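Local coordinates for uncharacterized protein MTH_862 (PDB 2R47) that is of unknown function but belongs to an archaeal protein family, DUF2124, and has an alpha/beta fold built around a mixed beta-sheet, at residues D86-L91 with K108-A113. Residues are numbered along the deposited sequence; the frame is centred on the assembly and turned at random.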
loop_
_atom_site.group_PDB
_atom_site.type_symbol
_atom_site.label_atom_id
_atom_site.label_comp_id
_atom_site.label_asym_id
_atom_site.label_seq_id
_atom_site.Cartn_x
_atom_site.Cartn_y
_atom_site.Cartn_z
ATOM N N ASP A 86 -6.444 -16.668 -13.383
ATOM C CA ASP A 86 -7.892 -16.816 -13.463
ATOM C C ASP A 86 -8.649 -15.605 -12.893
ATOM O O ASP A 86 -9.847 -15.486 -13.073
ATOM C CB ASP A 86 -8.371 -18.175 -12.919
ATOM C CG ASP A 86 -7.920 -18.418 -11.502
ATOM O OD1 ASP A 86 -8.234 -17.570 -10.666
ATOM O OD2 ASP A 86 -7.257 -19.441 -11.219
ATOM N N VAL A 87 -7.932 -14.693 -12.230
ATOM C CA VAL A 87 -8.505 -13.346 -11.955
ATOM C C VAL A 87 -7.437 -12.324 -12.310
ATOM O O VAL A 87 -6.290 -12.409 -11.821
ATOM C CB VAL A 87 -8.880 -13.103 -10.453
ATOM C CG1 VAL A 87 -9.436 -11.651 -10.250
ATOM C CG2 VAL A 87 -9.943 -14.109 -9.986
ATOM N N LEU A 88 -7.798 -11.362 -13.148
ATOM C CA LEU A 88 -6.885 -10.295 -13.466
ATOM C C LEU A 88 -7.415 -9.042 -12.790
ATOM O O LEU A 88 -8.525 -8.628 -13.063
ATOM C CB LEU A 88 -6.764 -10.098 -14.978
ATOM C CG LEU A 88 -5.846 -8.952 -15.443
ATOM C CD1 LEU A 88 -4.407 -8.975 -14.884
ATOM C CD2 LEU A 88 -5.861 -8.895 -17.001
ATOM N N VAL A 89 -6.597 -8.427 -11.926
ATOM C CA VAL A 89 -7.008 -7.255 -11.188
ATOM C C VAL A 89 -6.269 -6.047 -11.787
ATOM O O VAL A 89 -5.020 -5.922 -11.689
ATOM C CB VAL A 89 -6.694 -7.398 -9.633
ATOM C CG1 VAL A 89 -7.174 -6.117 -8.873
ATOM C CG2 VAL A 89 -7.277 -8.740 -9.054
ATOM N N LEU A 90 -7.026 -5.154 -12.407
ATOM C CA LEU A 90 -6.456 -3.895 -12.906
ATOM C C LEU A 90 -6.454 -2.892 -11.750
ATOM O O LEU A 90 -7.489 -2.704 -11.075
ATOM C CB LEU A 90 -7.310 -3.332 -14.055
ATOM C CG LEU A 90 -7.511 -4.313 -15.233
ATOM C CD1 LEU A 90 -8.381 -3.571 -16.374
ATOM C CD2 LEU A 90 -6.171 -4.862 -15.728
ATOM N N LEU A 91 -5.321 -2.222 -11.563
ATOM C CA LEU A 91 -5.168 -1.197 -10.530
ATOM C C LEU A 91 -5.457 0.174 -11.102
ATOM O O LEU A 91 -5.227 0.426 -12.312
ATOM C CB LEU A 91 -3.763 -1.316 -9.869
ATOM C CG LEU A 91 -3.594 -2.727 -9.246
ATOM C CD1 LEU A 91 -2.142 -2.898 -8.734
ATOM C CD2 LEU A 91 -4.549 -2.996 -8.074
ATOM N N LYS A 108 -5.563 -5.724 -24.737
ATOM C CA LYS A 108 -4.643 -6.783 -25.176
ATOM C C LYS A 108 -4.129 -7.538 -23.956
ATOM O O LYS A 108 -3.946 -8.747 -24.004
ATOM C CB LYS A 108 -3.454 -6.204 -25.940
ATOM C CG LYS A 108 -2.473 -7.277 -26.399
ATOM C CD LYS A 108 -3.024 -8.048 -27.604
ATOM C CE LYS A 108 -2.071 -9.165 -28.056
ATOM N NZ LYS A 108 -0.630 -8.790 -27.863
ATOM N N LEU A 109 -3.854 -6.814 -22.878
ATOM C CA LEU A 109 -3.463 -7.469 -21.605
ATOM C C LEU A 109 -4.530 -8.435 -21.141
ATOM O O LEU A 109 -4.226 -9.540 -20.704
ATOM C CB LEU A 109 -3.217 -6.437 -20.504
ATOM C CG LEU A 109 -2.853 -7.070 -19.161
ATOM C CD1 LEU A 109 -1.507 -7.854 -19.210
ATOM C CD2 LEU A 109 -2.846 -6.021 -18.050
ATOM N N VAL A 110 -5.790 -7.999 -21.217
ATOM C CA VAL A 110 -6.882 -8.829 -20.744
ATOM C C VAL A 110 -6.931 -10.075 -21.623
ATOM O O VAL A 110 -7.075 -11.188 -21.126
ATOM C CB VAL A 110 -8.212 -8.061 -20.706
ATOM C CG1 VAL A 110 -9.369 -9.018 -20.321
ATOM C CG2 VAL A 110 -8.118 -6.902 -19.689
ATOM N N GLU A 111 -6.772 -9.889 -22.935
ATOM C CA GLU A 111 -6.759 -11.007 -23.860
ATOM C C GLU A 111 -5.636 -11.974 -23.569
ATOM O O GLU A 111 -5.836 -13.207 -23.617
ATOM C CB GLU A 111 -6.611 -10.495 -25.295
ATOM C CG GLU A 111 -6.750 -11.599 -26.335
ATOM C CD GLU A 111 -8.127 -12.270 -26.294
ATOM O OE1 GLU A 111 -9.094 -11.618 -25.816
ATOM O OE2 GLU A 111 -8.246 -13.439 -26.752
ATOM N N ASP A 112 -4.450 -11.441 -23.279
ATOM C CA ASP A 112 -3.270 -12.286 -23.076
ATOM C C ASP A 112 -3.128 -12.938 -21.692
ATOM O O ASP A 112 -2.699 -14.098 -21.579
ATOM C CB ASP A 112 -1.985 -11.488 -23.347
ATOM C CG ASP A 112 -1.804 -11.108 -24.827
ATOM O OD1 ASP A 112 -2.520 -11.617 -25.737
ATOM O OD2 ASP A 112 -0.923 -10.256 -25.065
ATOM N N ALA A 113 -3.376 -12.174 -20.643
ATOM C CA ALA A 113 -3.045 -12.578 -19.286
ATOM C C ALA A 113 -4.218 -13.223 -18.569
ATOM O O ALA A 113 -3.996 -13.988 -17.637
ATOM C CB ALA A 113 -2.573 -11.373 -18.462
#
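Strand 88-91 and residues 108-113, the C-terminal end of helix 103-113, run nearly antiparallel, their axes 10.2 Å apart and inclined at 155°, as expected for a helix lying on a beta-sheet in a beta-alpha-beta crossover. The strand has parallel neighbours in 28-33 and 118-125; the chain leaves it, returns through the helix and re-enters the sheet at 118-125, so this contact joins the first two elements of the unit. No hydrogen bond passes between segments 86-91 and 108-113, and the interface is made of aliphatic side chains. Alternation along the strand sends Leu-88 toward the helix, whereas Val-89 packs with Ile-29, Phe-31 and Leu-123. With CG anti to the backbone N (chi1 178°), Leu-88 extends one methyl, CD2, against Leu-109, Val-110 and Ala-113, residues one helical turn or less apart. The Leu-88 and Val-110 side chains cross obliquely, and Leu-88 CD2 lies 3.9 Å from Val-110 CA and close to the CG2 branch as well. Leu-88 CD2 is also 4.1 Å from Leu-109 CG and 4.4 Å from Ala-113 CB. Leu-109 and Val-110 also reach the neighbouring strands, touching Ala-32 and Leu-120 respectively, so the helix spans more than one strand. Along its solvent-facing side, Lys-108 and Asp-112 form a salt bridge one turn apart, through a weak hydrogen bond from NZ to OD2. Farther along the strand Leu-90 meets Leu-109 tip to tip, CD2 to CD2 at 4.2 Å.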